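Local structure of CdiA-CT toxin, Conserved domain protein (Yersinia pseudotuberculosis serotype O:3, 4ZQU) at residues A[4-9]-A[87-92]; A[99-104]-A[118-123]; A[64-69]-A[114-119]. The protein probably acts as a nuclease toxin of the PDDEXK clan in contact-dependent growth inhibition, and is bound by its immunity protein CdiI. All coordinates share one frame; numbering follows the deposited sequence.

From the N terminus, helix 3-9 opens contact 1, which closes at strand 85-92 and places this short helix on one face of the mixed sheet. Within that loop, the end of helix 53-66 opens contact 3, which closes only at 114-119, so contacts 1 and 3 cross along the chain. Contact 2 starts after contact 1 has closed: helix 98-113 folds back on strand 117-122, and contacts 2 and 3 finish on the same strand, sharing Val118 and Thr119. Contact 1 is joined to the others through the neighbouring parallel strands 85-92 and 117-122, where Leu90 N lies 2.7 Å from Thr119 O, a probable hydrogen bond.

Contact 1: residues A[4-9]-A[87-92]; sequences EDYVGK and EVRLAV
Val7 and Arg89 run past each other in opposite directions, the valine reaching from helix 3-9 and the arginine from strand 85-92. The flat guanidinium of Arg89 turns one face to Val7, whose CG1 lies 3.9 Å above that plane, offset toward the rim and nearest NH1. The second methyl, Val7 CG2, faces the root of the arginine, 4.1 Å from Arg89 CB, and is about as near to NH2. The arginine reaches this position by folding: after CB the chain bends at chi2 (-86°) and again at chi3 (-63°), swinging the terminal group back over the valine. Here the N-terminal helix packs on one face of the central mixed sheet of a domain assigned to the PDDEXK clan, consistent with a nuclease fold; Leu90, next along the strand, points away from it and meets Ile58 of helix 53-66. Val7 also touches Ala37 and Arg89 touches Val35, both on the adjoining strand 33-39. Tyr6 approaches from another direction, at the edge of the guanidinium and near its plane, with CE2 4.3 Å from Arg89 NH2. The Arg89 backbone is also held, its carbonyl O being hydrogen-bonded to the indole NE1 of Trp3, whose ring meets that of Tyr6 with the planes about 20° apart.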
loop_
_atom_site.group_PDB
_atom_site.type_symbol
_atom_site.label_atom_id
_atom_site.label_comp_id
_atom_site.label_asym_id
_atom_site.label_seq_id
_atom_site.Cartn_x
_atom_site.Cartn_y
_atom_site.Cartn_z
ATOM N N GLU A 4 16.110 -1.759 9.753
ATOM C CA GLU A 4 14.981 -2.096 8.895
ATOM C C GLU A 4 15.166 -3.470 8.259
ATOM O O GLU A 4 14.208 -4.224 8.105
ATOM C CB GLU A 4 14.793 -1.028 7.812
ATOM C CG GLU A 4 13.464 -1.117 7.075
ATOM C CD GLU A 4 13.167 0.118 6.241
ATOM O OE1 GLU A 4 14.043 1.006 6.148
ATOM O OE2 GLU A 4 12.053 0.203 5.682
ATOM N N ASP A 5 16.406 -3.791 7.905
ATOM C CA ASP A 5 16.716 -5.077 7.292
ATOM C C ASP A 5 16.720 -6.197 8.324
ATOM O O ASP A 5 16.291 -7.318 8.042
ATOM C CB ASP A 5 18.065 -5.008 6.575
ATOM C CG ASP A 5 18.053 -4.039 5.412
ATOM O OD1 ASP A 5 17.785 -4.478 4.275
ATOM O OD2 ASP A 5 18.295 -2.835 5.635
ATOM N N TYR A 6 17.207 -5.882 9.520
ATOM C CA TYR A 6 17.228 -6.831 10.626
ATOM C C TYR A 6 15.815 -7.265 11.009
ATOM O O TYR A 6 15.574 -8.431 11.327
ATOM C CB TYR A 6 17.943 -6.219 11.832
ATOM C CG TYR A 6 17.901 -7.079 13.070
ATOM C CD1 TYR A 6 18.839 -8.080 13.273
ATOM C CD2 TYR A 6 16.922 -6.891 14.038
ATOM C CE1 TYR A 6 18.804 -8.870 14.404
ATOM C CE2 TYR A 6 16.878 -7.676 15.173
ATOM C CZ TYR A 6 17.822 -8.664 15.351
ATOM O OH TYR A 6 17.785 -9.451 16.480
ATOM N N VAL A 7 14.886 -6.315 10.981
ATOM C CA VAL A 7 13.484 -6.599 11.256
ATOM C C VAL A 7 12.942 -7.622 10.256
ATOM O O VAL A 7 12.124 -8.472 10.602
ATOM C CB VAL A 7 12.634 -5.305 11.213
ATOM C CG1 VAL A 7 11.145 -5.620 11.271
ATOM C CG2 VAL A 7 13.029 -4.378 12.355
ATOM N N GLY A 8 13.424 -7.554 9.021
ATOM C CA GLY A 8 12.983 -8.467 7.983
ATOM C C GLY A 8 13.441 -9.904 8.144
ATOM O O GLY A 8 12.844 -10.817 7.573
ATOM N N LYS A 9 14.501 -10.107 8.920
ATOM C CA LYS A 9 15.058 -11.440 9.128
ATOM C C LYS A 9 14.102 -12.344 9.904
ATOM O O LYS A 9 14.126 -13.564 9.747
ATOM C CB LYS A 9 16.396 -11.342 9.850
ATOM N N GLU A 87 2.183 -3.016 14.393
ATOM C CA GLU A 87 3.290 -3.067 15.339
ATOM C C GLU A 87 4.427 -2.130 14.966
ATOM O O GLU A 87 4.801 -2.022 13.799
ATOM C CB GLU A 87 3.830 -4.491 15.454
ATOM C CG GLU A 87 5.008 -4.619 16.403
ATOM C CD GLU A 87 5.656 -5.980 16.350
ATOM O OE1 GLU A 87 5.450 -6.697 15.349
ATOM O OE2 GLU A 87 6.368 -6.335 17.312
ATOM N N VAL A 88 4.977 -1.454 15.967
ATOM C CA VAL A 88 6.189 -0.676 15.770
ATOM C C VAL A 88 7.369 -1.381 16.429
ATOM O O VAL A 88 7.372 -1.607 17.639
ATOM C CB VAL A 88 6.061 0.744 16.340
ATOM C CG1 VAL A 88 7.327 1.535 16.052
ATOM C CG2 VAL A 88 4.846 1.446 15.756
ATOM N N ARG A 89 8.359 -1.742 15.618
ATOM C CA ARG A 89 9.588 -2.345 16.117
ATOM C C ARG A 89 10.632 -1.260 16.355
ATOM O O ARG A 89 11.226 -0.737 15.409
ATOM C CB ARG A 89 10.115 -3.394 15.137
ATOM C CG ARG A 89 9.249 -4.638 15.030
ATOM C CD ARG A 89 9.604 -5.657 16.100
ATOM N NE ARG A 89 10.975 -6.145 15.958
ATOM C CZ ARG A 89 11.336 -7.153 15.167
ATOM N NH1 ARG A 89 10.426 -7.788 14.439
ATOM N NH2 ARG A 89 12.608 -7.526 15.103
ATOM N N LEU A 90 10.847 -0.930 17.625
ATOM C CA LEU A 90 11.676 0.210 18.000
ATOM C C LEU A 90 13.052 -0.197 18.509
ATOM O O LEU A 90 13.172 -0.969 19.458
ATOM C CB LEU A 90 10.962 1.043 19.066
ATOM C CG LEU A 90 11.661 2.323 19.522
ATOM C CD1 LEU A 90 11.662 3.359 18.407
ATOM C CD2 LEU A 90 11.000 2.874 20.775
ATOM N N ALA A 91 14.090 0.339 17.875
ATOM C CA ALA A 91 15.455 0.141 18.340
ATOM C C ALA A 91 15.918 1.356 19.139
ATOM O O ALA A 91 15.792 2.491 18.682
ATOM C CB ALA A 91 16.385 -0.117 17.169
ATOM N N VAL A 92 16.439 1.115 20.340
ATOM C CA VAL A 92 16.978 2.184 21.175
ATOM C C VAL A 92 18.403 1.850 21.630
ATOM O O VAL A 92 18.723 0.690 21.891
ATOM C CB VAL A 92 16.082 2.455 22.409
ATOM C CG1 VAL A 92 14.721 2.982 21.974
ATOM C CG2 VAL A 92 15.932 1.203 23.258
#

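Contact 2: residues A[99-104]-A[118-123]; sequences AQWTEI and VTVTQV
Trp101 and Val120 meet inside a beta-alpha-beta unit, in which helix 98-113 connects the neighbouring parallel strands 85-92 and 117-122 and packs against one face of the sheet. The axes of the short segments 99-104 and 118-122 approach to 11.8 Å and run nearly antiparallel, at 151°, and side chains from both sides bridge that distance. Trp101 does most of this. Its CB points neither at the strand nor away from it, and CG and the pyrrole ring carry the indole across until the six-membered ring makes the contact. CH2 comes closest, 3.7 Å from Val120 CG1, with CZ3 nearly as near to the same methyl. Trp101 CZ2 instead meets Gln122, whose CG lies 3.9 Å from it at the ring edge near the plane; CH2 is also near that CG. The two side chains cross at about a right angle and the amide stands almost perpendicular to the indole, 86° between planes, with Gln122 NE2 also near CZ2. On the helix itself, Ile104 CD1 sits over one indole face, 3.8 Å above the plane and offset toward the rim. Val92 of strand 85-92 extends this apolar layer, touching Trp101, Ile104 and Val120. Val120 divides its two methyls between the helix residues: CG1, anti to the backbone N (chi1 -179°), goes to the tryptophan, while Val120 CG2 packs against Ile104 CG2 at 3.8 Å.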
loop_
_atom_site.group_PDB
_atom_site.type_symbol
_atom_site.label_atom_id
_atom_site.label_comp_id
_atom_site.label_asym_id
_atom_site.label_seq_id
_atom_site.Cartn_x
_atom_site.Cartn_y
_atom_site.Cartn_z
ATOM N N ALA A 99 15.172 9.018 32.157
ATOM C CA ALA A 99 14.161 9.994 31.769
ATOM C C ALA A 99 13.622 9.701 30.373
ATOM O O ALA A 99 12.454 9.956 30.082
ATOM C CB ALA A 99 14.736 11.396 31.828
ATOM N N GLN A 100 14.480 9.161 29.516
ATOM C CA GLN A 100 14.091 8.833 28.152
ATOM C C GLN A 100 13.313 7.521 28.095
ATOM O O GLN A 100 12.386 7.377 27.299
ATOM C CB GLN A 100 15.324 8.774 27.249
ATOM C CG GLN A 100 15.872 10.155 26.903
ATOM C CD GLN A 100 17.179 10.107 26.136
ATOM O OE1 GLN A 100 17.991 9.202 26.324
ATOM N NE2 GLN A 100 17.387 11.087 25.264
ATOM N N TRP A 101 13.683 6.572 28.948
ATOM C CA TRP A 101 12.934 5.327 29.072
ATOM C C TRP A 101 11.516 5.582 29.560
ATOM O O TRP A 101 10.598 4.823 29.254
ATOM C CB TRP A 101 13.637 4.360 30.022
ATOM C CG TRP A 101 14.609 3.470 29.332
ATOM C CD1 TRP A 101 15.968 3.477 29.461
ATOM C CD2 TRP A 101 14.300 2.445 28.382
ATOM N NE1 TRP A 101 16.523 2.513 28.657
ATOM C CE2 TRP A 101 15.520 1.866 27.983
ATOM C CE3 TRP A 101 13.109 1.960 27.835
ATOM C CZ2 TRP A 101 15.583 0.825 27.057
ATOM C CZ3 TRP A 101 13.174 0.926 26.921
ATOM C CH2 TRP A 101 14.402 0.371 26.539
ATOM N N THR A 102 11.350 6.650 30.333
ATOM C CA THR A 102 10.039 7.052 30.819
ATOM C C THR A 102 9.149 7.480 29.657
ATOM O O THR A 102 7.950 7.197 29.645
ATOM C CB THR A 102 10.150 8.194 31.840
ATOM O OG1 THR A 102 10.946 7.763 32.950
ATOM C CG2 THR A 102 8.780 8.599 32.343
ATOM N N GLU A 103 9.746 8.155 28.677
ATOM C CA GLU A 103 9.023 8.569 27.478
ATOM C C GLU A 103 8.747 7.369 26.580
ATOM O O GLU A 103 7.684 7.273 25.964
ATOM C CB GLU A 103 9.808 9.631 26.704
ATOM C CG GLU A 103 10.249 10.821 27.540
ATOM C CD GLU A 103 10.620 12.022 26.693
ATOM O OE1 GLU A 103 10.237 12.053 25.505
ATOM O OE2 GLU A 103 11.298 12.934 27.213
ATOM N N ILE A 104 9.711 6.459 26.509
ATOM C CA ILE A 104 9.577 5.258 25.694
ATOM C C ILE A 104 8.419 4.404 26.188
ATOM O O ILE A 104 7.550 4.018 25.411
ATOM C CB ILE A 104 10.874 4.430 25.695
ATOM C CG1 ILE A 104 11.978 5.188 24.950
ATOM C CG2 ILE A 104 10.643 3.068 25.055
ATOM C CD1 ILE A 104 13.335 4.533 25.025
ATOM N N VAL A 118 3.878 -1.515 20.420
ATOM C CA VAL A 118 5.217 -0.948 20.344
ATOM C C VAL A 118 6.212 -1.882 21.023
ATOM O O VAL A 118 6.190 -2.047 22.243
ATOM C CB VAL A 118 5.280 0.447 20.993
ATOM C CG1 VAL A 118 6.677 1.039 20.854
ATOM C CG2 VAL A 118 4.243 1.365 20.367
ATOM N N THR A 119 7.075 -2.495 20.218
ATOM C CA THR A 119 8.055 -3.455 20.710
ATOM C C THR A 119 9.456 -2.858 20.701
ATOM O O THR A 119 9.970 -2.481 19.649
ATOM C CB THR A 119 8.049 -4.741 19.867
ATOM O OG1 THR A 119 6.748 -5.341 19.912
ATOM C CG2 THR A 119 9.081 -5.725 20.392
ATOM N N VAL A 120 10.074 -2.786 21.875
ATOM C CA VAL A 120 11.362 -2.116 22.025
ATOM C C VAL A 120 12.526 -3.097 22.128
ATOM O O VAL A 120 12.476 -4.057 22.896
ATOM C CB VAL A 120 11.364 -1.202 23.265
ATOM C CG1 VAL A 120 12.694 -0.489 23.404
ATOM C CG2 VAL A 120 10.239 -0.196 23.168
ATOM N N THR A 121 13.573 -2.843 21.347
ATOM C CA THR A 121 14.781 -3.660 21.368
ATOM C C THR A 121 16.007 -2.809 21.689
ATOM O O THR A 121 16.249 -1.796 21.035
ATOM C CB THR A 121 15.011 -4.369 20.020
ATOM O OG1 THR A 121 13.843 -5.116 19.660
ATOM C CG2 THR A 121 16.205 -5.304 20.105
ATOM N N GLN A 122 16.774 -3.224 22.693
ATOM C CA GLN A 122 18.004 -2.524 23.062
ATOM C C GLN A 122 19.168 -2.968 22.181
ATOM O O GLN A 122 19.543 -4.139 22.178
ATOM C CB GLN A 122 18.344 -2.763 24.536
ATOM C CG GLN A 122 17.285 -2.273 25.514
ATOM C CD GLN A 122 17.583 -2.674 26.949
ATOM O OE1 GLN A 122 17.090 -3.692 27.435
ATOM N NE2 GLN A 122 18.391 -1.871 27.635
ATOM N N VAL A 123 19.737 -2.021 21.442
ATOM C CA VAL A 123 20.824 -2.303 20.509
ATOM C C VAL A 123 22.175 -1.896 21.093
ATOM O O VAL A 123 22.336 -0.777 21.579
ATOM C CB VAL A 123 20.605 -1.573 19.165
ATOM C CG1 VAL A 123 21.793 -1.774 18.239
ATOM C CG2 VAL A 123 19.317 -2.048 18.505
#

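Contact 3: residues A[64-69]-A[114-119]; sequences VTAKFE and QGVKVT
Two helix ends come together here: helix 53-66 finishes at Ala66, and helix 98-113 ends in a Schellman motif at Gly115, whose positive phi (79°) turns the chain toward strand 117-122. Val116, directly after that turn, is the residue that packs most fully against the other segment, pointing its side chain at Thr65 and Ala66. Its CG2 touches both, 3.2 Å from Thr65 OG1 and 3.9 Å from Ala66 CB. The other methyl, Val116 CG1, is also near the hydroxyl oxygen, at 3.6 Å. Thr65 and Val116 therefore meet through a polar oxygen on one side and a branched apolar group on the other, their side chains crossing at a slant. The threonine torsion explains this: with chi1 at 69°, OG1 is set between the backbone N and the carbonyl carbon, where it is hydrogen-bonded to Ile62 O of its own helix. The same Ala66 CB also lies 3.7 Å from Gln114 O, the carbonyl just ahead of Gly115. Around this junction, Val88 of strand 85-92 touches both Thr65 and Val116, while Thr65 O is hydrogen-bonded to Tyr24 OH and Lys86 NZ. Across the two segments the contact is van der Waals packing, with one apolar pair and two oxygens lying against carbon. The hydroxyl of the buried Thr65 already has its polar partner in Ile62 O, in the last turn of its own helix, which is consistent with its lying against valine methyls.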
loop_
_atom_site.group_PDB
_atom_site.type_symbol
_atom_site.label_atom_id
_atom_site.label_comp_id
_atom_site.label_asym_id
_atom_site.label_seq_id
_atom_site.Cartn_x
_atom_site.Cartn_y
_atom_site.Cartn_z
ATOM N N VAL A 64 0.472 7.694 12.831
ATOM C CA VAL A 64 0.433 7.385 11.406
ATOM C C VAL A 64 0.055 5.926 11.165
ATOM O O VAL A 64 -0.737 5.618 10.273
ATOM C CB VAL A 64 1.786 7.676 10.730
ATOM C CG1 VAL A 64 1.715 7.376 9.244
ATOM C CG2 VAL A 64 2.182 9.120 10.955
ATOM N N THR A 65 0.625 5.032 11.965
ATOM C CA THR A 65 0.309 3.614 11.864
ATOM C C THR A 65 -1.165 3.372 12.164
ATOM O O THR A 65 -1.820 2.567 11.505
ATOM C CB THR A 65 1.160 2.769 12.834
ATOM O OG1 THR A 65 0.757 3.036 14.182
ATOM C CG2 THR A 65 2.634 3.091 12.683
ATOM N N ALA A 66 -1.679 4.088 13.160
ATOM C CA ALA A 66 -3.039 3.879 13.650
ATOM C C ALA A 66 -4.087 4.560 12.775
ATOM O O ALA A 66 -5.154 4.002 12.530
ATOM C CB ALA A 66 -3.158 4.372 15.089
ATOM N N LYS A 67 -3.779 5.768 12.310
ATOM C CA LYS A 67 -4.707 6.536 11.485
ATOM C C LYS A 67 -4.584 6.182 10.008
ATOM O O LYS A 67 -5.094 6.899 9.147
ATOM C CB LYS A 67 -4.484 8.028 11.686
ATOM N N PHE A 68 -3.905 5.080 9.716
ATOM C CA PHE A 68 -3.722 4.642 8.341
ATOM C C PHE A 68 -5.024 4.108 7.747
ATOM O O PHE A 68 -5.634 3.184 8.291
ATOM C CB PHE A 68 -2.633 3.573 8.266
ATOM C CG PHE A 68 -2.406 3.033 6.886
ATOM C CD1 PHE A 68 -1.475 3.618 6.049
ATOM C CD2 PHE A 68 -3.118 1.936 6.427
ATOM C CE1 PHE A 68 -1.261 3.124 4.783
ATOM C CE2 PHE A 68 -2.910 1.440 5.159
ATOM C CZ PHE A 68 -1.979 2.035 4.336
ATOM N N GLU A 69 -5.439 4.690 6.626
ATOM C CA GLU A 69 -6.625 4.230 5.913
ATOM C C GLU A 69 -6.244 3.494 4.633
ATOM O O GLU A 69 -6.696 2.374 4.388
ATOM C CB GLU A 69 -7.546 5.407 5.582
ATOM C CG GLU A 69 -8.720 5.036 4.680
ATOM C CD GLU A 69 -9.586 6.230 4.327
ATOM O OE1 GLU A 69 -9.303 7.336 4.833
ATOM O OE2 GLU A 69 -10.545 6.064 3.542
ATOM N N GLN A 114 -3.944 2.908 21.435
ATOM C CA GLN A 114 -4.181 3.349 20.063
ATOM C C GLN A 114 -4.255 2.150 19.124
ATOM O O GLN A 114 -4.370 2.307 17.910
ATOM C CB GLN A 114 -3.084 4.309 19.599
ATOM C CG GLN A 114 -3.076 5.636 20.324
ATOM C CD GLN A 114 -4.418 6.328 20.273
ATOM O OE1 GLN A 114 -5.094 6.475 21.291
ATOM N NE2 GLN A 114 -4.818 6.750 19.081
ATOM N N GLY A 115 -4.181 0.952 19.697
ATOM C CA GLY A 115 -4.284 -0.277 18.931
ATOM C C GLY A 115 -3.001 -0.649 18.215
ATOM O O GLY A 115 -3.022 -1.391 17.230
ATOM N N VAL A 116 -1.880 -0.135 18.712
ATOM C CA VAL A 116 -0.579 -0.377 18.095
ATOM C C VAL A 116 0.410 -0.973 19.092
ATOM O O VAL A 116 0.654 -0.400 20.151
ATOM C CB VAL A 116 0.014 0.920 17.509
ATOM C CG1 VAL A 116 1.363 0.648 16.866
ATOM C CG2 VAL A 116 -0.945 1.532 16.504
ATOM N N LYS A 117 0.975 -2.127 18.752
ATOM C CA LYS A 117 1.961 -2.761 19.616
ATOM C C LYS A 117 3.343 -2.163 19.393
ATOM O O LYS A 117 3.910 -2.278 18.315
ATOM C CB LYS A 117 1.999 -4.272 19.381
ATOM C CG LYS A 117 3.056 -4.986 20.208
ATOM C CD LYS A 117 2.819 -6.486 20.255
ATOM C CE LYS A 117 2.942 -7.117 18.879
ATOM N NZ LYS A 117 2.748 -8.593 18.940
ATOM N N VAL A 118 3.878 -1.515 20.420
ATOM C CA VAL A 118 5.217 -0.948 20.344
ATOM C C VAL A 118 6.212 -1.882 21.023
ATOM O O VAL A 118 6.190 -2.047 22.243
ATOM C CB VAL A 118 5.280 0.447 20.993
ATOM C CG1 VAL A 118 6.677 1.039 20.854
ATOM C CG2 VAL A 118 4.243 1.365 20.367
ATOM N N THR A 119 7.075 -2.495 20.218
ATOM C CA THR A 119 8.055 -3.455 20.710
ATOM C C THR A 119 9.456 -2.858 20.701
ATOM O O THR A 119 9.970 -2.481 19.649
ATOM C CB THR A 119 8.049 -4.741 19.867
ATOM O OG1 THR A 119 6.748 -5.341 19.912
ATOM C CG2 THR A 119 9.081 -5.725 20.392
#